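Local coordinates for protein aminoglycoside phosphotransferase (Streptomyces rimosus, PDB 6FUC) that probably transfers phosphate from ATP to the 3'' hydroxyl of streptomycin, conferring resistance to this aminoglycoside antibiotic, at residues D48-L53 against A81-L86; P94-S99 against C191-I196; I110-R115 against A248-I253; H118-E123 against T183-G188; E145-D150 against D267-G272. All blocks are in the same frame, centred on the assembly; numbering follows the deposited sequence. Where two conformers were deposited one is given.

Contact 1 (D48-L53 against A81-L86); sequences DQVAAL and AGAGLL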
# COMPACT_ATOMS: atom_id res chain seq x y z
N ASP A 48 8.71 17.59 -8.62
CA ASP A 48 7.75 17.05 -9.57
C ASP A 48 6.78 15.97 -9.01
O ASP A 48 5.84 15.56 -9.70
CB ASP A 48 8.48 16.62 -10.87
CG ASP A 48 9.39 15.42 -10.68
OD1 ASP A 48 9.73 15.06 -9.54
OD2 ASP A 48 9.82 14.84 -11.73
N GLN A 49 7.00 15.56 -7.76
CA GLN A 49 6.18 14.53 -7.10
C GLN A 49 5.35 15.11 -5.94
O GLN A 49 4.75 14.38 -5.20
CB GLN A 49 7.08 13.39 -6.57
CG GLN A 49 7.66 12.48 -7.66
CD GLN A 49 8.73 11.52 -7.16
OE1 GLN A 49 8.59 10.86 -6.11
NE2 GLN A 49 9.80 11.41 -7.93
N VAL A 50 5.42 16.43 -5.74
CA VAL A 50 4.76 17.03 -4.57
C VAL A 50 3.28 16.76 -4.59
O VAL A 50 2.76 16.55 -3.51
CB VAL A 50 5.10 18.54 -4.50
CG1 VAL A 50 4.29 19.30 -3.44
CG2 VAL A 50 6.59 18.70 -4.20
N ALA A 51 2.61 16.79 -5.76
CA ALA A 51 1.16 16.56 -5.73
C ALA A 51 0.86 15.17 -5.21
O ALA A 51 -0.12 15.02 -4.49
CB ALA A 51 0.57 16.78 -7.11
N ALA A 52 1.66 14.17 -5.56
CA ALA A 52 1.42 12.79 -5.04
C ALA A 52 1.64 12.76 -3.53
O ALA A 52 0.91 12.08 -2.81
CB ALA A 52 2.36 11.80 -5.70
N LEU A 53 2.63 13.53 -3.02
CA LEU A 53 2.86 13.50 -1.55
C LEU A 53 1.71 14.29 -0.83
O LEU A 53 1.30 13.89 0.23
CB LEU A 53 4.22 14.03 -1.23
CG LEU A 53 4.68 13.73 0.18
CD1 LEU A 53 4.87 12.25 0.45
CD2 LEU A 53 5.91 14.57 0.55
N ALA A 81 13.05 22.48 -3.63
CA ALA A 81 13.52 21.18 -3.99
C ALA A 81 12.51 20.05 -3.70
O ALA A 81 12.83 18.87 -3.88
CB ALA A 81 14.86 20.94 -3.30
N GLY A 82 11.32 20.37 -3.19
CA GLY A 82 10.24 19.41 -3.04
C GLY A 82 9.54 19.56 -1.70
O GLY A 82 9.37 20.68 -1.21
N ALA A 83 9.12 18.46 -1.15
CA ALA A 83 8.22 18.49 0.02
C ALA A 83 8.55 17.32 0.94
O ALA A 83 9.10 16.28 0.52
CB ALA A 83 6.74 18.45 -0.37
N GLY A 84 8.21 17.53 2.21
CA GLY A 84 8.33 16.51 3.25
C GLY A 84 7.07 16.39 4.02
O GLY A 84 6.46 17.38 4.43
N LEU A 85 6.67 15.13 4.24
CA LEU A 85 5.48 14.78 4.99
C LEU A 85 5.94 14.04 6.25
O LEU A 85 6.48 12.93 6.14
CB LEU A 85 4.57 13.89 4.15
CG LEU A 85 3.40 13.26 4.81
CD1 LEU A 85 2.51 14.28 5.47
CD2 LEU A 85 2.62 12.37 3.85
N LEU A 86 5.73 14.65 7.41
CA LEU A 86 6.18 14.07 8.68
C LEU A 86 4.97 13.44 9.35
O LEU A 86 3.92 14.08 9.48
CB LEU A 86 6.80 15.14 9.59
CG LEU A 86 8.15 15.68 9.22
CD1 LEU A 86 8.17 16.45 7.93
CD2 LEU A 86 8.69 16.54 10.33
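Gly-82 opens the strand side of this contact by presenting its CA to a methyl of Val-50, whose CG2 lies 3.9 Å away. Its backbone, with phi at 137°, takes a shape that a residue with a side chain could hardly adopt, and the bare CA lets the start of the helix come close. Ala-83 follows with its CB directed at the helix, where it meets both branches of Val-50: CG2 at 3.8 Å and CG1 at 4.0 Å. A single methyl suits this place, because the branched valine already takes up the gap between helix and strand. Gly-84 adds little beyond its flat main chain, over which CD2 of Leu-53 passes, 3.6 Å from Ala-83 O. Leu-85 again turns toward the helix. Leu-85 CB stands 3.9 Å from Leu-53 CD2, Leu-85 CD2 meets Leu-53 CD1 at 4.1 Å, and the two leucines cross obliquely. CG of Leu-53 is anti to its backbone N (chi1 -166°), and CG itself comes up to Leu-85 CB. The side chains that meet are all apolar. Helix 50-63 thus packs on the five-stranded antiparallel sheet of a kinase-like N-terminal lobe, in the manner of the kinase C helix. Strand 82-88 runs between strands 40-45 and 73-79, and Leu-53 also touches Lys-43 and Val-45 of the one and Trp-76 of the other.

Contact 2 (P94-S99 against C191-I196); sequences PADRAS and CLPNII
Ala-95 is the small bump at the centre of this contact. Its CB fits a shallow hollow in the opposing chain, 3.4 Å from both Ile-195 O and Leu-192 O and 4.0 Å from Leu-192 CD2; the single methyl fits between the two carbonyl oxygens and the leucine. The backbone N of Ala-95 settles the depth: it donates to Ile-195 O at 2.8 Å, approaching nearly along the C=O axis although the N-H itself is bent (143°), and makes a weak second bond to Leu-192 O. Beside it, Pro-94 pairs with Ile-196 as an antiparallel non-hydrogen-bonded bridge, a role that proline can fill since the pair asks no N-H of it. The two side chains lie side by side and point the same way, with Ile-196 CD1 reaching back to Pro-94 CA at 3.8 Å. The segment 191-196 holds the last four residues of HGDLCLPN, which matches the catalytic-loop signature of the aminoglycoside phosphotransferase and kinase fold, and runs on into strand 195-197. The contact therefore ties the chain leading from the N-terminal lobe into helix 100-117 to the end of that loop. Here Leu-192 CB packs against the Asp-96 backbone, 3.6 Å from Asp-96 N, and the leucine side chain also touches Leu-103, Leu-225 and Thr-232. On the more open flank, Asp-96 crosses the ring of Pro-193 at about a right angle. Its CG sits between the backbone N and carbonyl carbon (chi1 69°), 3.6 Å from Pro-193 CG, and Asp-96 OD1 is 3.5 Å from Pro-193 CA.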
# COMPACT_ATOMS: atom_id res chain seq x y z
N PRO A 94 5.99 -4.65 11.51
CA PRO A 94 5.38 -4.81 10.18
C PRO A 94 5.11 -6.28 9.92
O PRO A 94 5.92 -7.14 10.22
CB PRO A 94 6.41 -4.21 9.23
CG PRO A 94 7.25 -3.35 10.09
CD PRO A 94 7.32 -4.00 11.41
N ALA A 95 3.96 -6.57 9.30
CA ALA A 95 3.53 -7.95 9.17
C ALA A 95 4.41 -8.78 8.26
O ALA A 95 4.43 -10.02 8.42
CB ALA A 95 2.10 -8.00 8.72
N ASP A 96 5.21 -8.18 7.40
CA ASP A 96 6.13 -8.97 6.61
C ASP A 96 7.27 -9.52 7.42
O ASP A 96 7.94 -10.46 6.96
CB ASP A 96 6.64 -8.22 5.41
CG ASP A 96 7.56 -7.07 5.78
OD1 ASP A 96 7.18 -6.27 6.68
OD2 ASP A 96 8.64 -6.93 5.14
N ARG A 97 7.50 -8.98 8.62
CA ARG A 97 8.59 -9.41 9.49
C ARG A 97 8.12 -10.48 10.47
O ARG A 97 8.94 -11.02 11.20
CB ARG A 97 9.22 -8.22 10.20
CG ARG A 97 9.88 -7.20 9.27
CD ARG A 97 10.60 -6.12 10.09
N ALA A 98 6.82 -10.76 10.51
CA ALA A 98 6.25 -11.79 11.36
C ALA A 98 6.67 -13.16 10.87
O ALA A 98 6.66 -13.45 9.67
CB ALA A 98 4.70 -11.68 11.37
N SER A 99 6.96 -14.02 11.82
CA SER A 99 7.07 -15.44 11.52
C SER A 99 5.79 -15.98 11.01
O SER A 99 4.66 -15.37 11.14
CB SER A 99 7.37 -16.27 12.76
OG SER A 99 6.26 -16.27 13.68
N CYS A 191 0.01 -4.69 0.85
CA CYS A 191 1.02 -5.71 1.06
C CYS A 191 1.31 -5.81 2.54
O CYS A 191 1.17 -4.83 3.30
CB CYS A 191 2.25 -5.37 0.28
SG CYS A 191 2.92 -3.79 0.49
N LEU A 192 1.87 -6.95 2.98
CA LEU A 192 2.18 -7.14 4.41
C LEU A 192 3.00 -6.06 5.09
O LEU A 192 2.74 -5.76 6.24
CB LEU A 192 2.86 -8.49 4.65
CG LEU A 192 2.02 -9.73 4.50
CD1 LEU A 192 2.86 -10.94 4.87
CD2 LEU A 192 0.75 -9.70 5.35
N PRO A 193 3.98 -5.43 4.41
CA PRO A 193 4.75 -4.41 5.08
C PRO A 193 3.90 -3.26 5.60
O PRO A 193 4.35 -2.53 6.49
CB PRO A 193 5.73 -3.90 4.00
CG PRO A 193 5.96 -5.14 3.17
CD PRO A 193 4.61 -5.78 3.10
N ASN A 194 2.74 -3.05 5.00
CA ASN A 194 1.91 -1.88 5.31
C ASN A 194 0.88 -2.13 6.39
O ASN A 194 0.06 -1.24 6.69
CB ASN A 194 1.35 -1.28 4.04
CG ASN A 194 2.41 -0.75 3.15
OD1 ASN A 194 3.49 -0.35 3.63
ND2 ASN A 194 2.14 -0.63 1.86
N ILE A 195 0.93 -3.30 7.00
CA ILE A 195 0.04 -3.67 8.13
C ILE A 195 0.97 -3.83 9.33
O ILE A 195 1.85 -4.68 9.32
CB ILE A 195 -0.73 -4.96 7.85
CG1 ILE A 195 -1.52 -4.86 6.53
CG2 ILE A 195 -1.58 -5.29 9.03
CD1 ILE A 195 -2.12 -6.14 6.13
N ILE A 196 0.77 -3.01 10.36
CA ILE A 196 1.61 -3.05 11.56
C ILE A 196 0.85 -3.85 12.61
O ILE A 196 -0.33 -3.56 12.88
CB ILE A 196 1.95 -1.67 12.07
CG1 ILE A 196 2.56 -0.80 10.96
CG2 ILE A 196 2.92 -1.78 13.26
CD1 ILE A 196 3.78 -1.35 10.25

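Contact 3 (I110-R115 against A248-I253); sequences IADAVR and AARYGI
Asp-112 OD1 is held by two partners: Arg-250 NE donates to it at 2.8 Å, and water 1 donates to it at the same length. Arg-250 grips the carboxylate side-on, its NH2 giving a second, nearly straight bond (161°) to the syn lone pair of Asp-112 OD2 at 2.9 Å. The two flat groups are nearly coplanar, which suits a bidentate salt bridge. Water 1 widens the link by accepting from Arg-115 NE, placed there by a bend at chi3 (52°), and donating to Arg-250 O. These bonds join helix 100-117 to helix 243-251 in the helical C-terminal lobe of the kinase-like fold. Where the helices come closest, Ala-111 supplies just a methyl, and its CB packs on Arg-250 CG at 3.7 Å. Tyr-251 packs beyond, with Arg-115 CB at 3.9 Å from its CD2 and Val-114 CG1 at 4.1 Å from its CE2; its OH is probably hydrogen-bonded with His-118 ND1. Arg-115 CD lies 3.4 Å from Tyr-251 O, and Arg-115 NH1 forms a salt bridge with Glu-119 OE1. Gly-252, just past helix 243-251, has positive phi, easy for glycine, and Ala-248 O accepts from both Gly-252 N and Ile-253 N.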
# COMPACT_ATOMS: atom_id res chain seq x y z
N ILE A 110 -6.35 -9.41 11.08
CA ILE A 110 -6.16 -8.66 9.86
C ILE A 110 -7.46 -8.64 9.07
O ILE A 110 -7.90 -7.58 8.56
CB ILE A 110 -4.96 -9.21 9.04
CG1 ILE A 110 -3.65 -8.93 9.72
CG2 ILE A 110 -5.00 -8.61 7.64
CD1 ILE A 110 -2.50 -9.72 9.19
N ALA A 111 -8.14 -9.79 8.93
CA ALA A 111 -9.38 -9.83 8.22
C ALA A 111 -10.34 -8.84 8.83
O ALA A 111 -11.07 -8.09 8.10
CB ALA A 111 -9.96 -11.24 8.22
N ASP A 112 -10.41 -8.80 10.13
CA ASP A 112 -11.36 -7.92 10.79
C ASP A 112 -11.00 -6.42 10.59
O ASP A 112 -11.89 -5.60 10.37
CB ASP A 112 -11.43 -8.18 12.33
CG ASP A 112 -11.94 -9.54 12.70
OD1 ASP A 112 -12.58 -10.23 11.89
OD2 ASP A 112 -11.74 -9.92 13.89
N ALA A 113 -9.73 -6.11 10.68
CA ALA A 113 -9.30 -4.71 10.53
C ALA A 113 -9.50 -4.21 9.07
O ALA A 113 -9.88 -3.06 8.85
CB ALA A 113 -7.84 -4.54 10.93
N VAL A 114 -9.21 -5.08 8.13
CA VAL A 114 -9.42 -4.77 6.69
C VAL A 114 -10.91 -4.63 6.42
O VAL A 114 -11.34 -3.72 5.71
CB VAL A 114 -8.70 -5.77 5.84
CG1 VAL A 114 -9.04 -5.54 4.35
CG2 VAL A 114 -7.23 -5.69 6.05
N ARG A 115 -11.73 -5.50 7.00
CA ARG A 115 -13.16 -5.41 6.82
C ARG A 115 -13.65 -4.06 7.33
O ARG A 115 -14.50 -3.39 6.68
CB ARG A 115 -13.88 -6.56 7.54
CG ARG A 115 -15.38 -6.42 7.42
CD ARG A 115 -16.17 -7.48 8.11
NE ARG A 115 -15.85 -7.74 9.50
CZ ARG A 115 -16.05 -6.94 10.56
NH1 ARG A 115 -16.56 -5.71 10.46
NH2 ARG A 115 -15.71 -7.39 11.76
N ALA A 248 -11.26 -15.29 3.71
CA ALA A 248 -12.46 -14.85 3.03
C ALA A 248 -13.72 -15.09 3.84
O ALA A 248 -14.66 -14.29 3.86
CB ALA A 248 -12.57 -15.47 1.65
N ALA A 249 -13.75 -16.23 4.49
CA ALA A 249 -14.87 -16.58 5.36
C ALA A 249 -14.95 -15.58 6.53
O ALA A 249 -16.02 -15.18 6.95
CB ALA A 249 -14.78 -18.01 5.86
N ARG A 250 -13.81 -15.24 7.12
CA ARG A 250 -13.82 -14.32 8.24
C ARG A 250 -14.18 -12.85 7.80
O ARG A 250 -14.93 -12.17 8.48
CB ARG A 250 -12.41 -14.30 8.91
CG ARG A 250 -12.30 -13.40 10.12
CD ARG A 250 -13.03 -13.93 11.30
NE ARG A 250 -12.94 -13.00 12.42
CZ ARG A 250 -13.23 -13.33 13.65
NH1 ARG A 250 -13.70 -14.52 13.93
NH2 ARG A 250 -13.14 -12.40 14.57
N TYR A 251 -13.59 -12.40 6.73
CA TYR A 251 -13.84 -11.07 6.17
C TYR A 251 -15.29 -10.99 5.61
O TYR A 251 -15.91 -9.94 5.74
CB TYR A 251 -12.82 -10.82 5.07
CG TYR A 251 -13.07 -9.63 4.19
CD1 TYR A 251 -13.92 -9.70 3.09
CD2 TYR A 251 -12.48 -8.41 4.45
CE1 TYR A 251 -14.08 -8.61 2.24
CE2 TYR A 251 -12.64 -7.32 3.59
CZ TYR A 251 -13.49 -7.42 2.52
OH TYR A 251 -13.69 -6.40 1.63
N GLY A 252 -15.77 -12.02 4.97
CA GLY A 252 -17.13 -12.10 4.37
C GLY A 252 -17.15 -11.76 2.87
O GLY A 252 -17.83 -10.80 2.44
N ILE A 253 -16.44 -12.54 2.06
CA ILE A 253 -16.48 -12.39 0.62
C ILE A 253 -16.29 -13.79 0.03
O ILE A 253 -15.64 -14.65 0.62
CB ILE A 253 -15.41 -11.39 0.16
CG1 ILE A 253 -15.59 -10.89 -1.27
CG2 ILE A 253 -13.99 -12.00 0.29
CD1 ILE A 253 -14.68 -9.74 -1.64
O HOH W 1 -14.08 -9.78 9.62

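Contact 4 (H118-E123 against T183-G188); sequences HELPPE and TVVCHG
This is a mainly apolar packing of a proline-rich loop, following helix 100-117, against the short strand 184-186 that leads into the HGD sequence, the aminoglycoside phosphotransferase counterpart of the HRD motif of protein kinases. His-118 and Val-184 form its clearest piece. Val-184 CG2 sits over one face of the imidazole, 3.6 Å from the ring centroid and only 11° off the normal, a CH-pi contact. That methyl stands between the backbone N and the carbonyl carbon of its own residue, while Val-184 CG1 turns to His-118 O at 3.6 Å. Histidine suits the place because its flat face accepts the methyl while both ring nitrogens find partners, ND1 in Tyr-251 and NE2 in Asp-221 OD2. The same aspartate accepts from the backbone N of His-187 and of Gly-188, so His-118 probably helps to position this anchor of the loop, much as a conserved aspartate holds the catalytic loop in protein kinases. Further along, Val-185 puts one branch into the bend of the other chain. Its CG2 is 3.9 Å from Leu-120 CB and 3.9 Å from Pro-122 CA, and a branched side chain fills that concave surface well. Pro-122 CG lies 3.6 Å from Thr-183 O. The polar account has one gap: Val-185 O is buried by the contact without a hydrogen-bond partner, and the nearest ring atom to it is His-118 CD2, at 3.2 Å.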
# COMPACT_ATOMS: atom_id res chain seq x y z
N HIS A 118 -12.82 -1.49 4.81
CA HIS A 118 -13.67 -1.74 3.69
C HIS A 118 -15.21 -1.55 3.99
O HIS A 118 -16.08 -1.86 3.14
CB HIS A 118 -13.47 -3.13 3.14
CG HIS A 118 -12.15 -3.35 2.46
ND1 HIS A 118 -11.90 -4.50 1.77
CD2 HIS A 118 -11.05 -2.57 2.31
CE1 HIS A 118 -10.70 -4.44 1.24
NE2 HIS A 118 -10.14 -3.28 1.58
N GLU A 119 -15.55 -1.17 5.15
CA GLU A 119 -16.91 -0.80 5.48
C GLU A 119 -17.10 0.68 5.55
O GLU A 119 -18.26 1.11 5.66
CB GLU A 119 -17.36 -1.51 6.78
CG GLU A 119 -17.66 -2.97 6.45
CD GLU A 119 -18.07 -3.78 7.65
OE1 GLU A 119 -18.02 -3.30 8.78
OE2 GLU A 119 -18.40 -4.95 7.50
N LEU A 120 -16.06 1.50 5.42
CA LEU A 120 -16.31 2.94 5.27
C LEU A 120 -17.19 3.18 4.06
O LEU A 120 -17.02 2.52 3.05
CB LEU A 120 -15.00 3.69 5.11
CG LEU A 120 -14.06 3.68 6.33
CD1 LEU A 120 -12.82 4.47 5.99
CD2 LEU A 120 -14.75 4.21 7.57
N PRO A 121 -18.16 4.09 4.11
CA PRO A 121 -19.05 4.27 2.96
C PRO A 121 -18.35 4.83 1.75
O PRO A 121 -17.83 5.93 1.80
CB PRO A 121 -20.14 5.23 3.50
CG PRO A 121 -19.50 5.87 4.67
CD PRO A 121 -18.54 4.91 5.24
N PRO A 122 -18.26 4.08 0.66
CA PRO A 122 -17.31 4.51 -0.37
C PRO A 122 -17.67 5.79 -1.04
O PRO A 122 -16.79 6.55 -1.49
CB PRO A 122 -17.25 3.31 -1.33
CG PRO A 122 -18.37 2.53 -1.04
CD PRO A 122 -18.80 2.74 0.37
N GLU A 123 -18.98 6.06 -1.16
CA GLU A 123 -19.44 7.31 -1.81
C GLU A 123 -19.06 8.55 -0.97
O GLU A 123 -19.08 9.65 -1.54
CB GLU A 123 -20.93 7.27 -2.07
CG GLU A 123 -21.85 7.46 -0.90
CD GLU A 123 -21.93 6.35 0.15
OE1 GLU A 123 -21.31 5.25 0.02
OE2 GLU A 123 -22.74 6.58 1.09
N THR A 183 -17.61 -1.90 -4.72
CA THR A 183 -16.57 -0.95 -4.37
C THR A 183 -16.47 -0.80 -2.85
O THR A 183 -17.50 -0.79 -2.16
CB THR A 183 -16.90 0.43 -5.02
OG1 THR A 183 -16.74 0.37 -6.41
CG2 THR A 183 -16.07 1.62 -4.51
N VAL A 184 -15.25 -0.64 -2.40
CA VAL A 184 -14.95 -0.34 -1.01
C VAL A 184 -13.89 0.75 -0.97
O VAL A 184 -13.28 1.08 -1.99
CB VAL A 184 -14.45 -1.59 -0.24
CG1 VAL A 184 -15.43 -2.72 -0.29
CG2 VAL A 184 -13.11 -2.04 -0.77
N VAL A 185 -13.66 1.31 0.23
CA VAL A 185 -12.47 2.14 0.46
C VAL A 185 -11.30 1.23 0.72
O VAL A 185 -11.21 0.57 1.74
CB VAL A 185 -12.66 3.11 1.62
CG1 VAL A 185 -11.40 3.93 1.81
CG2 VAL A 185 -13.89 4.01 1.40
N CYS A 186 -10.42 1.11 -0.29
CA CYS A 186 -9.22 0.32 -0.20
C CYS A 186 -8.06 1.10 0.47
O CYS A 186 -7.92 2.29 0.28
CB CYS A 186 -8.74 -0.14 -1.58
SG CYS A 186 -9.65 -1.51 -2.27
N HIS A 187 -7.23 0.34 1.18
CA HIS A 187 -5.93 0.87 1.61
C HIS A 187 -5.10 1.36 0.43
O HIS A 187 -4.46 2.41 0.51
CB HIS A 187 -5.21 -0.28 2.35
CG HIS A 187 -3.82 0.07 2.71
ND1 HIS A 187 -2.80 0.06 1.80
CD2 HIS A 187 -3.30 0.47 3.89
CE1 HIS A 187 -1.71 0.49 2.42
NE2 HIS A 187 -1.98 0.71 3.70
N GLY A 188 -5.11 0.55 -0.62
CA GLY A 188 -4.51 0.93 -1.88
C GLY A 188 -3.18 0.29 -2.17
O GLY A 188 -2.78 0.29 -3.34

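Contact 5 (E145-D150 against D267-G272); sequences EAVNPD and DPLTWG
Ala-146 and Gly-272 bring their CA atoms within 5.6 Å, and Val-147 and Leu-269 theirs within 5.9 Å, as the loop after helix 131-143 passes the C-terminal tail. The side chains touch lightly. Val-147 CG2 meets Leu-269 CD2 at 4.1 Å, the two crossing at a slant; the CG of Leu-269 is anti to its carbonyl carbon (chi1 -55°), and the fork beyond it comes nearer to the valine although its CB starts away. Short branched groups suit this place, where helices 131-143 and 161-168 also supply contacts. Ala-146 offers a small methyl, its CB 3.7 Å from Gly-272 OXT, close to the terminal carboxylate, which forms a salt bridge with Arg-144. Two waters carry the polar link. Water 3 lies 2.9 Å from Asn-148 N and 2.7 Å from Trp-271 O, near Pro-268 O as well, and water 2 lies between Ala-146 O and Trp-271 O. The tail is fixed from within by Trp-271 NE1, which donates to Asp-267 OD2 at 3.0 Å from above the carboxylate plane, while Arg-212 makes a cation-pi contact with the indole. Glu-145, the first residue past its helix to leave helical angles, has positive phi in a Schellman motif, and Asn-148 OD1 accepts from Asp-150 N at 2.8 Å across Pro-149, an Asx turn that opens a 3-10 segment in the helical C-terminal lobe.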
# COMPACT_ATOMS: atom_id res chain seq x y z
N GLU A 145 8.74 2.74 -20.19
CA GLU A 145 9.62 1.60 -20.00
C GLU A 145 10.17 1.67 -18.56
O GLU A 145 11.34 1.42 -18.29
CB GLU A 145 10.72 1.59 -21.09
CG GLU A 145 10.16 1.38 -22.51
CD GLU A 145 11.21 1.34 -23.65
OE1 GLU A 145 12.44 1.44 -23.40
OE2 GLU A 145 10.78 1.19 -24.82
N ALA A 146 9.28 1.94 -17.62
CA ALA A 146 9.68 2.16 -16.20
C ALA A 146 9.29 1.04 -15.25
O ALA A 146 9.42 1.18 -14.06
CB ALA A 146 9.15 3.51 -15.73
N VAL A 147 8.76 -0.07 -15.75
CA VAL A 147 8.37 -1.20 -14.89
C VAL A 147 9.61 -1.82 -14.28
O VAL A 147 10.58 -2.09 -14.98
CB VAL A 147 7.53 -2.24 -15.64
CG1 VAL A 147 7.26 -3.46 -14.75
CG2 VAL A 147 6.23 -1.60 -16.11
N ASN A 148 9.58 -2.05 -12.98
CA ASN A 148 10.64 -2.76 -12.30
C ASN A 148 10.33 -4.23 -12.31
O ASN A 148 9.36 -4.65 -11.68
CB ASN A 148 10.78 -2.33 -10.84
CG ASN A 148 11.98 -2.96 -10.16
OD1 ASN A 148 12.44 -4.03 -10.55
ND2 ASN A 148 12.49 -2.30 -9.14
N PRO A 149 11.09 -5.04 -13.09
CA PRO A 149 10.70 -6.47 -13.20
C PRO A 149 10.78 -7.22 -11.88
O PRO A 149 10.10 -8.24 -11.75
CB PRO A 149 11.69 -7.04 -14.22
CG PRO A 149 12.81 -6.08 -14.22
CD PRO A 149 12.30 -4.74 -13.84
N ASP A 150 11.49 -6.69 -10.87
CA ASP A 150 11.55 -7.37 -9.58
C ASP A 150 10.15 -7.39 -8.90
O ASP A 150 9.92 -8.21 -8.00
CB ASP A 150 12.55 -6.70 -8.63
CG ASP A 150 13.99 -6.88 -9.06
OD1 ASP A 150 14.28 -7.81 -9.85
OD2 ASP A 150 14.81 -6.06 -8.59
N ASP A 267 -1.02 -4.64 -10.55
CA ASP A 267 -0.37 -3.77 -9.57
C ASP A 267 1.06 -3.47 -9.95
O ASP A 267 1.46 -2.28 -9.90
CB ASP A 267 -0.52 -4.37 -8.16
CG ASP A 267 -0.14 -3.34 -7.11
OD1 ASP A 267 -1.10 -2.53 -6.77
OD2 ASP A 267 1.02 -3.29 -6.72
N PRO A 268 1.92 -4.44 -10.26
CA PRO A 268 3.30 -4.09 -10.50
C PRO A 268 3.55 -3.17 -11.67
O PRO A 268 4.56 -2.49 -11.75
CB PRO A 268 4.02 -5.43 -10.69
CG PRO A 268 2.98 -6.37 -10.96
CD PRO A 268 1.71 -5.90 -10.33
N LEU A 269 2.63 -3.15 -12.63
CA LEU A 269 2.71 -2.31 -13.80
C LEU A 269 2.44 -0.83 -13.50
O LEU A 269 2.63 0.00 -14.34
CB LEU A 269 1.76 -2.83 -14.90
CG LEU A 269 1.96 -4.26 -15.29
CD1 LEU A 269 0.89 -4.65 -16.28
CD2 LEU A 269 3.33 -4.53 -15.83
N THR A 270 1.94 -0.53 -12.27
CA THR A 270 1.51 0.81 -11.92
C THR A 270 2.56 1.60 -11.15
O THR A 270 2.31 2.75 -10.84
CB THR A 270 0.23 0.78 -11.06
OG1 THR A 270 0.51 0.26 -9.77
CG2 THR A 270 -0.88 0.06 -11.72
N TRP A 271 3.71 1.00 -10.84
CA TRP A 271 4.76 1.66 -9.99
C TRP A 271 5.90 2.13 -10.85
O TRP A 271 6.42 1.35 -11.65
CB TRP A 271 5.26 0.69 -8.92
CG TRP A 271 4.20 0.33 -7.90
CD1 TRP A 271 3.40 -0.76 -7.94
CD2 TRP A 271 3.83 1.07 -6.75
NE1 TRP A 271 2.57 -0.77 -6.87
CE2 TRP A 271 2.80 0.35 -6.11
CE3 TRP A 271 4.27 2.25 -6.18
CZ2 TRP A 271 2.21 0.78 -4.93
CZ3 TRP A 271 3.67 2.68 -5.01
CH2 TRP A 271 2.65 1.94 -4.42
N GLY A 272 6.30 3.36 -10.69
CA GLY A 272 7.47 3.86 -11.37
C GLY A 272 7.19 5.08 -12.23
O GLY A 272 6.02 5.53 -12.33
OXT GLY A 272 8.14 5.62 -12.82
O HOH W 2 9.40 1.12 -11.10
O HOH W 3 7.07 -1.27 -11.70

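Contact 1 alone belongs to the N-terminal lobe and is a buried helix-on-sheet packing whose meeting side chains are all apolar; the other four lie in the C-terminal lobe or at the approach to it and are partly buried. Contacts 2 and 4 flank the same catalytic-loop sequence, contact 4 through the strand leading into it, by methyl-on-ring packing, and contact 2 at its far end, by backbone bonds and fitted shape; they touch through Asn-194 and His-187. Contacts 3 and 4 meet through Tyr-251 and His-118, while contact 3 adds a charged, water-linked patch. Contact 2 reaches contact 3 through Ile-195 and Ile-110. Contact 5 relies most on water, two molecules bridging backbone groups there.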